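Local structure of alginate lyase (Chitinophaga sp. MD30, 6KCW) at residues Thr115-Trp120 and Tyr133-Asp138; Gly179-Ile184 and Ile195-Asn200; Asp145-Ser150 and Thr189-Ala194; Phe94-Gly99 and Val165-Lys170; Ser62-Ser67 and Lys207-His212. The protein cleaves alginate, probably by beta-elimination, as a calcium-binding bacterial enzyme of polysaccharide lyase family 36. All blocks are in the same frame, centred on the assembly; numbering follows the deposited sequence.

Contact 1. Residues Thr115-Trp120 and Tyr133-Asp138; sequences TLRMMW and YIYHKD. With PO4 (phosphate ion), chain B.
Thr115 pairs with Tyr135 through two weak backbone bonds, Thr115 N to Tyr135 O and Tyr135 N to Thr115 O. Its OG1, 3.6 Å from Tyr135 CD1, also bonds Asn102 O and a water that accepts from Arg117 NE at 2.8 Å and donates to Tyr133 O. Leu116 points to the other face of the sheet, where its CD2 packs 3.6 Å from Ile134 CD1. Arg117 returns to the Thr115 side and lies alongside Tyr133, the guanidinium turned 44° from the phenol ring, with NH2 at the ring edge, 3.7 Å from Tyr133 CD2. The same NH2 donates in the guanidinium plane to phosphate O1 (3.2 Å, 170° at the hydrogen), while NH1 bonds His212 ND1. Met119 is extended at chi2 (-173°), which sets SD over one face of the Tyr133 ring, 3.5 Å from the centroid, a Met-aromatic contact. Tyr133 OH is bonded to Gly144 N; the very short modelled link from Tyr135 OH to phosphate O4 is doubtful. Lys91 also binds the phosphate. The arrangement is an antiparallel beta hairpin, 113-122 with 128-135; the face bearing Arg117, Tyr133 and Tyr135 holds a phosphate, probably from the crystallisation liquor, consistent with a site able to take up an anion.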
# COMPACT_ATOMS: atom_id res chain seq x y z
N THR A 115 5.25 7.01 -5.27
CA THR A 115 4.45 6.34 -4.25
C THR A 115 5.33 5.51 -3.33
O THR A 115 6.39 5.02 -3.72
CB THR A 115 3.38 5.40 -4.82
OG1 THR A 115 3.98 4.52 -5.78
CG2 THR A 115 2.22 6.18 -5.41
N LEU A 116 4.84 5.34 -2.09
CA LEU A 116 5.39 4.40 -1.13
C LEU A 116 4.28 3.36 -0.92
O LEU A 116 3.29 3.64 -0.24
CB LEU A 116 5.77 5.11 0.17
CG LEU A 116 6.82 4.56 1.16
CD1 LEU A 116 6.95 5.49 2.36
CD2 LEU A 116 6.47 3.14 1.62
N ARG A 117 4.42 2.19 -1.54
CA ARG A 117 3.51 1.07 -1.32
C ARG A 117 4.33 -0.16 -0.96
O ARG A 117 5.56 -0.13 -0.90
CB ARG A 117 2.63 0.79 -2.55
CG ARG A 117 1.69 1.92 -2.91
CD ARG A 117 1.00 1.70 -4.26
NE ARG A 117 1.93 1.32 -5.31
CZ ARG A 117 1.57 0.85 -6.50
NH1 ARG A 117 0.29 0.70 -6.81
NH2 ARG A 117 2.50 0.53 -7.39
N MET A 118 3.62 -1.26 -0.71
CA MET A 118 4.24 -2.51 -0.29
C MET A 118 3.65 -3.66 -1.08
O MET A 118 2.47 -3.64 -1.45
CB MET A 118 4.07 -2.77 1.23
CG MET A 118 4.88 -3.96 1.77
SD MET A 118 4.76 -4.22 3.56
CE MET A 118 3.03 -4.75 3.69
N MET A 119 4.48 -4.68 -1.34
CA MET A 119 4.05 -5.86 -2.07
C MET A 119 4.40 -7.12 -1.29
O MET A 119 5.26 -7.11 -0.42
CB MET A 119 4.73 -5.96 -3.44
CG MET A 119 4.40 -4.85 -4.40
SD MET A 119 5.12 -5.24 -6.01
CE MET A 119 4.35 -6.79 -6.47
N TRP A 120 3.69 -8.20 -1.61
CA TRP A 120 4.23 -9.53 -1.39
C TRP A 120 4.74 -10.05 -2.73
O TRP A 120 4.37 -9.55 -3.80
CB TRP A 120 3.19 -10.46 -0.76
CG TRP A 120 2.29 -11.12 -1.73
CD1 TRP A 120 2.46 -12.35 -2.31
CD2 TRP A 120 1.05 -10.61 -2.25
NE1 TRP A 120 1.42 -12.63 -3.16
CE2 TRP A 120 0.54 -11.58 -3.14
CE3 TRP A 120 0.33 -9.43 -2.05
CZ2 TRP A 120 -0.66 -11.40 -3.83
CZ3 TRP A 120 -0.86 -9.25 -2.73
CH2 TRP A 120 -1.34 -10.23 -3.60
N TYR A 133 8.01 -1.12 -2.43
CA TYR A 133 7.73 -0.95 -3.85
C TYR A 133 7.54 0.54 -4.09
O TYR A 133 6.42 1.05 -4.04
CB TYR A 133 6.52 -1.77 -4.28
CG TYR A 133 6.48 -1.99 -5.77
CD1 TYR A 133 7.37 -2.86 -6.37
CD2 TYR A 133 5.58 -1.30 -6.57
CE1 TYR A 133 7.36 -3.07 -7.72
CE2 TYR A 133 5.56 -1.50 -7.93
CZ TYR A 133 6.46 -2.39 -8.50
OH TYR A 133 6.46 -2.59 -9.86
N ILE A 134 8.64 1.24 -4.32
CA ILE A 134 8.67 2.70 -4.27
C ILE A 134 8.95 3.24 -5.67
O ILE A 134 9.95 2.87 -6.30
CB ILE A 134 9.73 3.20 -3.27
CG1 ILE A 134 9.65 2.40 -1.97
CG2 ILE A 134 9.49 4.64 -2.93
CD1 ILE A 134 8.29 2.42 -1.37
N TYR A 135 8.05 4.09 -6.16
CA TYR A 135 8.38 4.97 -7.27
C TYR A 135 8.88 6.27 -6.65
O TYR A 135 8.30 6.75 -5.67
CB TYR A 135 7.17 5.23 -8.18
CG TYR A 135 6.69 4.01 -8.96
CD1 TYR A 135 5.94 3.03 -8.34
CD2 TYR A 135 6.97 3.86 -10.33
CE1 TYR A 135 5.49 1.91 -9.03
CE2 TYR A 135 6.52 2.73 -11.03
CZ TYR A 135 5.78 1.76 -10.37
OH TYR A 135 5.31 0.63 -11.02
N HIS A 136 9.99 6.78 -7.17
CA HIS A 136 10.56 8.03 -6.69
C HIS A 136 11.48 8.59 -7.77
O HIS A 136 11.65 8.00 -8.85
CB HIS A 136 11.31 7.82 -5.38
CG HIS A 136 12.39 6.79 -5.48
ND1 HIS A 136 13.73 7.11 -5.44
CD2 HIS A 136 12.32 5.45 -5.61
CE1 HIS A 136 14.44 6.00 -5.55
NE2 HIS A 136 13.61 4.98 -5.65
N LYS A 137 12.07 9.75 -7.47
CA LYS A 137 12.80 10.51 -8.48
C LYS A 137 13.98 9.73 -9.02
O LYS A 137 14.38 9.91 -10.18
CB LYS A 137 13.26 11.84 -7.90
CG LYS A 137 14.17 12.62 -8.81
CD LYS A 137 13.39 13.26 -9.92
CE LYS A 137 14.32 13.83 -10.95
NZ LYS A 137 14.90 12.69 -11.73
N ASP A 138 14.56 8.84 -8.21
CA ASP A 138 15.82 8.20 -8.56
C ASP A 138 15.70 6.68 -8.63
O ASP A 138 16.72 5.99 -8.54
CB ASP A 138 16.92 8.60 -7.57
CG ASP A 138 17.14 10.10 -7.52
OD1 ASP A 138 17.65 10.65 -8.52
OD2 ASP A 138 16.82 10.73 -6.48
P PO4 B . 3.23 -1.18 -11.09
O1 PO4 B . 2.02 -0.67 -10.35
O2 PO4 B . 2.95 -1.17 -12.58
O3 PO4 B . 3.52 -2.62 -10.73
O4 PO4 B . 4.43 -0.26 -10.80
O HOH W 1 4.63 2.09 -5.53

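Contact 2. Residues Gly179-Ile184 and Ile195-Asn200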
# COMPACT_ATOMS: atom_id res chain seq x y z
N GLY A 179 14.12 13.75 1.75
CA GLY A 179 12.89 13.05 2.07
C GLY A 179 13.16 11.79 2.86
O GLY A 179 14.27 11.54 3.34
N ARG A 180 12.13 10.97 3.00
CA ARG A 180 12.27 9.73 3.75
C ARG A 180 11.20 8.74 3.32
O ARG A 180 10.04 9.11 3.13
CB ARG A 180 12.14 9.98 5.26
CG ARG A 180 12.75 8.89 6.12
CD ARG A 180 14.22 9.21 6.45
NE ARG A 180 14.71 8.33 7.52
CZ ARG A 180 14.88 8.71 8.78
NH1 ARG A 180 14.63 9.96 9.15
NH2 ARG A 180 15.32 7.84 9.69
N ALA A 181 11.59 7.47 3.20
CA ALA A 181 10.65 6.37 3.01
C ALA A 181 10.96 5.26 4.01
O ALA A 181 12.10 4.77 4.05
CB ALA A 181 10.72 5.83 1.57
N GLN A 182 9.98 4.86 4.80
CA GLN A 182 10.22 3.88 5.85
C GLN A 182 9.09 2.87 5.93
O GLN A 182 7.91 3.25 5.90
CB GLN A 182 10.40 4.57 7.21
CG GLN A 182 10.58 3.62 8.40
CD GLN A 182 10.68 4.36 9.73
OE1 GLN A 182 9.73 4.38 10.52
NE2 GLN A 182 11.83 4.97 9.99
N ILE A 183 9.45 1.59 6.06
CA ILE A 183 8.51 0.51 6.32
C ILE A 183 9.01 -0.32 7.50
O ILE A 183 10.14 -0.82 7.47
CB ILE A 183 8.31 -0.40 5.10
CG1 ILE A 183 7.71 0.38 3.93
CG2 ILE A 183 7.43 -1.61 5.48
CD1 ILE A 183 7.73 -0.38 2.65
N ILE A 184 8.16 -0.51 8.51
CA ILE A 184 8.49 -1.29 9.70
C ILE A 184 7.44 -2.38 9.85
O ILE A 184 6.24 -2.09 9.90
CB ILE A 184 8.54 -0.41 10.97
CG1 ILE A 184 9.32 0.89 10.73
CG2 ILE A 184 9.15 -1.18 12.14
CD1 ILE A 184 10.82 0.71 10.64
N ILE A 195 15.60 9.78 0.82
CA ILE A 195 15.11 9.59 -0.53
C ILE A 195 14.79 10.95 -1.13
O ILE A 195 14.52 11.92 -0.41
CB ILE A 195 13.86 8.67 -0.53
CG1 ILE A 195 13.61 8.06 -1.91
CG2 ILE A 195 12.65 9.43 -0.07
CD1 ILE A 195 12.36 7.19 -1.97
N ARG A 196 14.82 11.02 -2.46
CA ARG A 196 14.32 12.16 -3.21
C ARG A 196 13.05 11.70 -3.90
O ARG A 196 13.08 10.75 -4.68
CB ARG A 196 15.38 12.64 -4.21
CG ARG A 196 14.95 13.74 -5.18
CD ARG A 196 16.18 14.42 -5.78
NE ARG A 196 17.05 13.48 -6.47
CZ ARG A 196 18.04 13.84 -7.30
NH1 ARG A 196 18.29 15.12 -7.55
NH2 ARG A 196 18.76 12.90 -7.90
N TRP A 197 11.92 12.34 -3.55
CA TRP A 197 10.64 12.01 -4.17
C TRP A 197 10.40 12.79 -5.45
O TRP A 197 9.94 12.23 -6.45
CB TRP A 197 9.47 12.29 -3.22
CG TRP A 197 9.48 11.47 -1.99
CD1 TRP A 197 9.83 11.88 -0.76
CD2 TRP A 197 9.10 10.09 -1.88
NE1 TRP A 197 9.71 10.84 0.13
CE2 TRP A 197 9.26 9.73 -0.53
CE3 TRP A 197 8.65 9.12 -2.79
CZ2 TRP A 197 8.99 8.44 -0.06
CZ3 TRP A 197 8.38 7.85 -2.32
CH2 TRP A 197 8.55 7.52 -0.96
N THR A 198 10.69 14.09 -5.41
CA THR A 198 10.32 15.02 -6.47
C THR A 198 11.47 15.99 -6.70
O THR A 198 12.29 16.24 -5.80
CB THR A 198 9.05 15.79 -6.09
OG1 THR A 198 9.27 16.50 -4.87
CG2 THR A 198 7.87 14.84 -5.87
N THR A 199 11.53 16.55 -7.92
CA THR A 199 12.31 17.75 -8.15
C THR A 199 11.45 18.97 -8.43
O THR A 199 11.97 20.10 -8.44
CB THR A 199 13.33 17.55 -9.28
OG1 THR A 199 12.72 16.86 -10.37
CG2 THR A 199 14.53 16.75 -8.77
N ASN A 200 10.14 18.78 -8.62
CA ASN A 200 9.18 19.87 -8.77
C ASN A 200 8.50 20.11 -7.42
O ASN A 200 7.73 19.26 -6.95
CB ASN A 200 8.14 19.51 -9.83
CG ASN A 200 7.00 20.51 -9.90
OD1 ASN A 200 7.15 21.68 -9.58
ND2 ASN A 200 5.83 20.03 -10.32
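Ile195, Gly179 and Trp197 carry most of this contact. Two weak backbone bonds join the first two, Gly179 N to Ile195 O at 2.9 Å and Ile195 N to Gly179 O at 3.3 Å, but the side chains do more. With Ile195 CG1 anti to its backbone N (chi1 -160°), CG2 falls between N and the carbonyl carbon, 3.5 Å from Arg180 N and over one face of the Trp197 indole; CD1 reaches on to Ala181 CB at 4.1 Å. Gly179 leaves room for the indole, since a beta carbon there would lie only 2.9 Å from Trp197 CD1. The indole presents its edge to Arg180 O: NE1 makes a long, weak bond to it (3.5 Å, 135° at the hydrogen) and a second weak one to Lys170 O. Trp197 CZ2 touches Ala181 CB at 3.5 Å. An alanine here lacks the indole, and would probably leave a gap beside Ala181 CB and Ile195 CG2, and Arg180 O and Lys170 O without this weak donor. The indole also packs on Ile169, Leu116 and Ile134: the loop after strand 188-195 folds it back over strand 179-185, between the two sheets of the beta sandwich.

Contact 3. Residues Asp145-Ser150 and Thr189-Ala194; sequences DTFGKS and TVLDTA
The Phe147 ring has Thr193 CG2 over one face, 4.0 Å above its plane, and Asp145 OD2 over the opposite face at 3.5 Å, both displaced toward the rim. Leu191 CD1 comes in obliquely, 3.7 Å from Phe147 CB and 3.8 Å from Phe147 CG. An Asx turn, in which Asp145 OD1 accepts from Phe147 N at 2.9 Å, leads into a type I' beta turn from Thr146 to Lys149, which also holds the ST turn of Thr146 OG1 and Gly148 N. Lys149 adds its aliphatic part, CB 3.5 Å from Val190 O and CG 3.9 Å from Leu191 CD1. An alanine here has no ring, and would probably open a gap beside the Leu191 methyls and leave Thr193 CG2 without the ring face it packs on. The turn lies against strand 188-195 at the bulge where Val190 and Leu191 both face Ile183 of strand 179-185; Asp145 is backbone-bonded to Ile134 of strand 128-135, and the Phe147 ring meets that of His136.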
# COMPACT_ATOMS: atom_id res chain seq x y z
N ASP A 145 10.84 0.49 -7.29
CA ASP A 145 12.11 0.27 -6.63
C ASP A 145 11.85 -0.45 -5.32
O ASP A 145 11.07 0.03 -4.49
CB ASP A 145 12.79 1.63 -6.42
CG ASP A 145 14.22 1.52 -5.99
OD1 ASP A 145 14.70 0.40 -5.72
OD2 ASP A 145 14.88 2.59 -5.89
N THR A 146 12.46 -1.63 -5.14
CA THR A 146 12.37 -2.34 -3.87
C THR A 146 13.48 -1.98 -2.91
O THR A 146 13.43 -2.40 -1.75
CB THR A 146 12.40 -3.86 -4.06
OG1 THR A 146 13.69 -4.24 -4.57
CG2 THR A 146 11.28 -4.32 -5.00
N PHE A 147 14.49 -1.24 -3.38
CA PHE A 147 15.72 -0.98 -2.63
C PHE A 147 16.42 -2.26 -2.20
O PHE A 147 17.21 -2.26 -1.26
CB PHE A 147 15.45 -0.08 -1.42
CG PHE A 147 15.19 1.35 -1.80
CD1 PHE A 147 13.92 1.75 -2.21
CD2 PHE A 147 16.20 2.29 -1.76
CE1 PHE A 147 13.67 3.07 -2.57
CE2 PHE A 147 15.96 3.60 -2.12
CZ PHE A 147 14.69 3.99 -2.53
N GLY A 148 16.15 -3.35 -2.92
CA GLY A 148 16.69 -4.64 -2.55
C GLY A 148 16.22 -5.21 -1.23
O GLY A 148 16.85 -6.12 -0.71
N LYS A 149 15.11 -4.71 -0.67
CA LYS A 149 14.74 -5.06 0.70
C LYS A 149 13.60 -6.07 0.74
O LYS A 149 12.72 -6.09 -0.13
CB LYS A 149 14.34 -3.81 1.50
CG LYS A 149 15.33 -2.65 1.38
CD LYS A 149 16.70 -3.06 1.92
CE LYS A 149 17.58 -1.85 2.24
NZ LYS A 149 18.82 -2.26 2.96
N SER A 150 13.60 -6.91 1.78
CA SER A 150 12.54 -7.88 1.93
C SER A 150 12.33 -8.22 3.40
O SER A 150 13.25 -8.10 4.22
CB SER A 150 12.82 -9.17 1.14
OG SER A 150 13.94 -9.86 1.66
N THR A 189 12.87 -3.15 11.06
CA THR A 189 13.06 -2.26 9.92
C THR A 189 13.15 -3.05 8.61
O THR A 189 14.00 -3.94 8.46
CB THR A 189 14.32 -1.41 10.10
OG1 THR A 189 14.12 -0.50 11.19
CG2 THR A 189 14.65 -0.60 8.85
N VAL A 190 12.28 -2.73 7.66
CA VAL A 190 12.37 -3.33 6.34
C VAL A 190 13.12 -2.35 5.45
O VAL A 190 14.15 -2.68 4.85
CB VAL A 190 10.98 -3.65 5.76
CG1 VAL A 190 11.11 -4.42 4.46
CG2 VAL A 190 10.17 -4.44 6.77
N LEU A 191 12.60 -1.13 5.38
CA LEU A 191 13.21 -0.05 4.63
C LEU A 191 13.17 1.20 5.49
O LEU A 191 12.11 1.55 6.01
CB LEU A 191 12.49 0.20 3.30
CG LEU A 191 12.98 1.42 2.51
CD1 LEU A 191 14.33 1.13 1.89
CD2 LEU A 191 11.96 1.84 1.45
N ASP A 192 14.33 1.86 5.64
CA ASP A 192 14.38 3.15 6.32
C ASP A 192 15.51 3.94 5.66
O ASP A 192 16.66 3.89 6.10
CB ASP A 192 14.60 2.99 7.83
CG ASP A 192 14.85 4.32 8.54
OD1 ASP A 192 14.36 5.37 8.05
OD2 ASP A 192 15.54 4.32 9.58
N THR A 193 15.16 4.65 4.59
CA THR A 193 16.15 5.34 3.78
C THR A 193 15.76 6.80 3.56
O THR A 193 14.57 7.13 3.45
CB THR A 193 16.33 4.69 2.40
OG1 THR A 193 17.26 5.48 1.63
CG2 THR A 193 15.02 4.65 1.67
N ALA A 194 16.77 7.66 3.46
CA ALA A 194 16.51 8.97 2.93
C ALA A 194 16.32 8.83 1.42
O ALA A 194 16.77 7.86 0.81
CB ALA A 194 17.65 9.93 3.28

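Contact 4. Residues Phe94-Gly99 and Val165-Lys170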
# COMPACT_ATOMS: atom_id res chain seq x y z
N PHE A 94 -1.65 -0.36 3.14
CA PHE A 94 -1.86 1.07 3.04
C PHE A 94 -0.53 1.79 2.86
O PHE A 94 0.41 1.56 3.62
CB PHE A 94 -2.58 1.58 4.29
CG PHE A 94 -4.00 1.06 4.41
CD1 PHE A 94 -4.24 -0.19 4.94
CD2 PHE A 94 -5.07 1.83 3.98
CE1 PHE A 94 -5.54 -0.67 5.04
CE2 PHE A 94 -6.37 1.36 4.08
CZ PHE A 94 -6.61 0.11 4.60
N GLY A 95 -0.46 2.64 1.84
CA GLY A 95 0.70 3.45 1.57
C GLY A 95 0.35 4.89 1.25
O GLY A 95 -0.75 5.36 1.56
N PHE A 96 1.28 5.61 0.62
CA PHE A 96 1.13 7.03 0.37
C PHE A 96 1.57 7.34 -1.05
O PHE A 96 2.33 6.58 -1.67
CB PHE A 96 1.96 7.88 1.35
CG PHE A 96 1.49 7.77 2.78
CD1 PHE A 96 0.36 8.46 3.21
CD2 PHE A 96 2.18 6.99 3.69
CE1 PHE A 96 -0.07 8.37 4.53
CE2 PHE A 96 1.75 6.90 5.02
CZ PHE A 96 0.63 7.59 5.43
N SER A 97 1.07 8.47 -1.56
CA SER A 97 1.43 8.96 -2.88
C SER A 97 1.75 10.45 -2.80
O SER A 97 0.93 11.24 -2.33
CB SER A 97 0.29 8.77 -3.86
OG SER A 97 -0.67 9.76 -3.56
N ILE A 98 2.91 10.82 -3.32
CA ILE A 98 3.35 12.21 -3.40
C ILE A 98 3.15 12.72 -4.82
O ILE A 98 3.37 11.98 -5.79
CB ILE A 98 4.82 12.33 -2.95
CG1 ILE A 98 4.92 12.13 -1.44
CG2 ILE A 98 5.41 13.67 -3.36
CD1 ILE A 98 6.33 12.23 -0.89
N GLY A 99 2.70 13.97 -4.94
CA GLY A 99 2.55 14.61 -6.25
C GLY A 99 1.61 13.86 -7.17
O GLY A 99 0.47 13.52 -6.82
N VAL A 165 2.28 -3.49 10.24
CA VAL A 165 3.03 -2.66 9.31
C VAL A 165 2.96 -1.22 9.79
O VAL A 165 1.87 -0.69 10.03
CB VAL A 165 2.47 -2.78 7.88
CG1 VAL A 165 3.42 -2.16 6.86
CG2 VAL A 165 2.15 -4.24 7.56
N HIS A 166 4.13 -0.59 9.95
CA HIS A 166 4.27 0.85 10.13
C HIS A 166 4.94 1.45 8.89
O HIS A 166 5.96 0.94 8.42
CB HIS A 166 5.09 1.17 11.39
CG HIS A 166 5.35 2.63 11.58
ND1 HIS A 166 4.39 3.50 12.03
CD2 HIS A 166 6.46 3.37 11.35
CE1 HIS A 166 4.90 4.72 12.08
NE2 HIS A 166 6.15 4.67 11.66
N VAL A 167 4.35 2.53 8.36
CA VAL A 167 4.90 3.25 7.22
C VAL A 167 5.09 4.71 7.63
O VAL A 167 4.22 5.29 8.28
CB VAL A 167 3.99 3.14 5.98
CG1 VAL A 167 4.28 4.24 5.00
CG2 VAL A 167 4.13 1.77 5.34
N TYR A 168 6.23 5.28 7.26
CA TYR A 168 6.54 6.68 7.51
C TYR A 168 7.12 7.28 6.24
O TYR A 168 7.99 6.67 5.61
CB TYR A 168 7.56 6.84 8.65
CG TYR A 168 8.09 8.25 8.82
CD1 TYR A 168 7.22 9.31 9.03
CD2 TYR A 168 9.45 8.52 8.80
CE1 TYR A 168 7.68 10.60 9.21
CE2 TYR A 168 9.93 9.82 8.96
CZ TYR A 168 9.03 10.85 9.17
OH TYR A 168 9.47 12.15 9.33
N ILE A 169 6.64 8.47 5.87
CA ILE A 169 7.04 9.13 4.63
C ILE A 169 7.27 10.61 4.91
O ILE A 169 6.55 11.22 5.71
CB ILE A 169 6.00 8.92 3.51
CG1 ILE A 169 6.51 9.45 2.18
CG2 ILE A 169 4.70 9.61 3.85
CD1 ILE A 169 5.57 9.24 1.09
N LYS A 170 8.29 11.17 4.28
CA LYS A 170 8.61 12.59 4.42
C LYS A 170 8.96 13.14 3.05
O LYS A 170 9.79 12.56 2.34
CB LYS A 170 9.77 12.78 5.39
CG LYS A 170 10.22 14.20 5.61
CD LYS A 170 11.60 14.15 6.26
CE LYS A 170 11.81 15.29 7.25
NZ LYS A 170 12.44 16.47 6.61
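Phe96 reaches across from its own sheet to Ile169 and Val167, and its atoms meet them in turn. CB starts beside Ile169 CD1 at 3.9 Å. CG, set anti to the carbonyl carbon (chi1 -65°), comes to Ile169 CG2, and CD2 presses closer to that same methyl, at 3.6 Å. CD2 also touches Val167 CG1, and CE2, nearer the tip, keeps 3.7 Å from it; this methyl lies in the ring plane, so Val167 meets an edge and not a face. Segments 94-99 and 165-170 run in nearly the same direction, 10° apart, with axes 7.9 Å apart at closest approach and no hydrogen bond between them. That spacing fits the face-to-face layering of a beta sandwich, here the jelly roll expected of the concanavalin clan, with 94-99 in one sheet and 162-170 in the other. Further along, Ile98 and Ile169 overlap from opposing sides, their CD1 atoms 3.7 Å apart. Ile169 sits between Phe96 and Ile98, its CG2 on the ring and its CD1 on both Phe96 CB and Ile98. Val167 CG2 approaches Phe94 O at 4.1 Å, while Leu74 and Ile206 also border the Phe96 side chain.

Contact 5. Residues Ser62-Ser67 and Lys207-His212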
# COMPACT_ATOMS: atom_id res chain seq x y z
N SER A 62 -8.06 1.71 -4.28
CA SER A 62 -8.65 3.00 -3.93
C SER A 62 -7.56 3.95 -3.45
O SER A 62 -6.62 3.54 -2.76
CB SER A 62 -9.73 2.84 -2.84
OG SER A 62 -10.52 4.01 -2.72
N ASN A 63 -7.70 5.21 -3.82
CA ASN A 63 -6.81 6.27 -3.37
C ASN A 63 -7.62 7.19 -2.47
O ASN A 63 -8.57 7.83 -2.93
CB ASN A 63 -6.23 7.04 -4.56
CG ASN A 63 -5.57 6.12 -5.56
OD1 ASN A 63 -4.73 5.31 -5.19
ND2 ASN A 63 -5.98 6.21 -6.83
N ILE A 64 -7.25 7.27 -1.20
CA ILE A 64 -7.97 8.10 -0.24
C ILE A 64 -7.28 9.46 -0.18
O ILE A 64 -6.14 9.57 0.28
CB ILE A 64 -8.05 7.47 1.14
CG1 ILE A 64 -8.75 6.11 1.08
CG2 ILE A 64 -8.83 8.38 2.06
CD1 ILE A 64 -7.82 4.94 0.90
N ASP A 65 -7.98 10.48 -0.65
CA ASP A 65 -7.53 11.86 -0.55
C ASP A 65 -7.33 12.27 0.91
O ASP A 65 -8.29 12.29 1.70
CB ASP A 65 -8.59 12.73 -1.22
CG ASP A 65 -8.08 14.06 -1.66
OD1 ASP A 65 -6.98 14.45 -1.24
OD2 ASP A 65 -8.81 14.71 -2.44
N VAL A 66 -6.10 12.59 1.28
CA VAL A 66 -5.81 13.04 2.64
C VAL A 66 -5.33 14.48 2.57
O VAL A 66 -4.90 14.97 1.53
CB VAL A 66 -4.78 12.16 3.37
CG1 VAL A 66 -5.20 10.70 3.35
CG2 VAL A 66 -3.39 12.36 2.74
N SER A 67 -5.45 15.17 3.70
CA SER A 67 -4.96 16.53 3.78
C SER A 67 -3.48 16.55 3.44
O SER A 67 -2.71 15.75 3.97
CB SER A 67 -5.21 17.08 5.18
OG SER A 67 -4.57 18.32 5.35
N LYS A 207 -0.15 13.58 -0.82
CA LYS A 207 -1.48 14.01 -1.22
C LYS A 207 -2.57 13.01 -0.89
O LYS A 207 -3.69 13.42 -0.57
CB LYS A 207 -1.50 14.31 -2.72
CG LYS A 207 -0.93 15.68 -3.06
CD LYS A 207 -0.95 15.93 -4.55
CE LYS A 207 -0.97 17.42 -4.84
NZ LYS A 207 0.14 18.16 -4.15
N ASN A 208 -2.30 11.71 -0.96
CA ASN A 208 -3.35 10.78 -0.58
C ASN A 208 -2.75 9.47 -0.11
O ASN A 208 -1.58 9.16 -0.35
CB ASN A 208 -4.38 10.61 -1.72
CG ASN A 208 -3.82 10.01 -2.99
OD1 ASN A 208 -3.10 9.01 -2.96
ND2 ASN A 208 -4.20 10.59 -4.12
N MET A 209 -3.58 8.72 0.62
CA MET A 209 -3.23 7.40 1.11
C MET A 209 -3.72 6.33 0.12
O MET A 209 -4.88 6.36 -0.32
CB MET A 209 -3.84 7.18 2.50
CG MET A 209 -3.64 5.78 3.04
SD MET A 209 -4.50 5.45 4.59
CE MET A 209 -6.22 5.55 4.09
N THR A 210 -2.83 5.42 -0.24
CA THR A 210 -3.16 4.33 -1.15
C THR A 210 -3.63 3.12 -0.36
O THR A 210 -3.03 2.75 0.65
CB THR A 210 -1.96 3.93 -2.01
OG1 THR A 210 -0.90 3.47 -1.17
CG2 THR A 210 -1.47 5.12 -2.85
N PHE A 211 -4.70 2.50 -0.84
CA PHE A 211 -5.19 1.23 -0.30
C PHE A 211 -5.30 0.29 -1.49
O PHE A 211 -6.36 0.16 -2.11
CB PHE A 211 -6.52 1.39 0.42
CG PHE A 211 -7.05 0.12 1.00
CD1 PHE A 211 -6.18 -0.90 1.38
CD2 PHE A 211 -8.42 -0.08 1.14
CE1 PHE A 211 -6.67 -2.08 1.91
CE2 PHE A 211 -8.92 -1.27 1.67
CZ PHE A 211 -8.04 -2.27 2.05
N HIS A 212 -4.18 -0.34 -1.84
CA HIS A 212 -4.08 -1.17 -3.03
C HIS A 212 -3.97 -2.63 -2.62
O HIS A 212 -3.02 -3.00 -1.91
CB HIS A 212 -2.90 -0.74 -3.90
CG HIS A 212 -3.06 0.61 -4.52
ND1 HIS A 212 -2.19 1.11 -5.46
CD2 HIS A 212 -4.01 1.56 -4.34
CE1 HIS A 212 -2.58 2.31 -5.83
NE2 HIS A 212 -3.68 2.61 -5.16
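Ile64 and Met209 lie side by side on the same face of the sheet, and Met209 CE meets Ile64 CD1. Met209 is extended through its first two torsions and then bends (chi3 66°), which sets CE 3.6 Å from Ile64 CD1. The Ile64 chain is turned away from a staggered position (chi2 93°), perhaps a sign of strain, and places CD1 also 3.8 Å from Phe211 CB. Val66 crosses Met209 at about a right angle: its CG1 meets Met209 CB at 3.9 Å, while CG2 lies beside Asn208 CA. On the other face Asn63 OD1 accepts from His212 NE2 (2.9 Å, 164° at the hydrogen), the oxygen lying near the imidazole plane at its edge; ND1 of that ring has its own partner on strand 113-122. The backbones are joined by Phe211 N to Ser62 O at 2.9 Å, Ile64 N to Met209 O at 2.7 Å and Val66 N to Lys207 O at 3.1 Å. Strand 206-215 lies between 60-69 and 94-99: Lys207 and Asn208 form a classic bulge against Ser97, whose OG bonds Asn208 OD1, and Phe211 stacks on Phe94, while Leu74 and Leu237 of the other sheet pack against Met209.

How the contacts relate
The five contacts sample the two antiparallel sheets of one sandwich. Contacts 1 and 5 tie strands within the six-strand sheet, their centres about 14 Å apart. Contact 4 is a side-chain layer that holds the two sheets face to face, its centre about 9 Å from those of contacts 1, 2 and 5; strand 94-99 pairs with both 113-122 and 206-215, and strand 162-170 with 179-185. Contacts 2 and 3 involve strands 179-185 and 188-195, and their segments interleave along the chain. Contact 5 brings together the most distant segments in sequence, all others falling between its two strands, and lies about 21 Å from contact 3, centre to centre, across the middle of the chain.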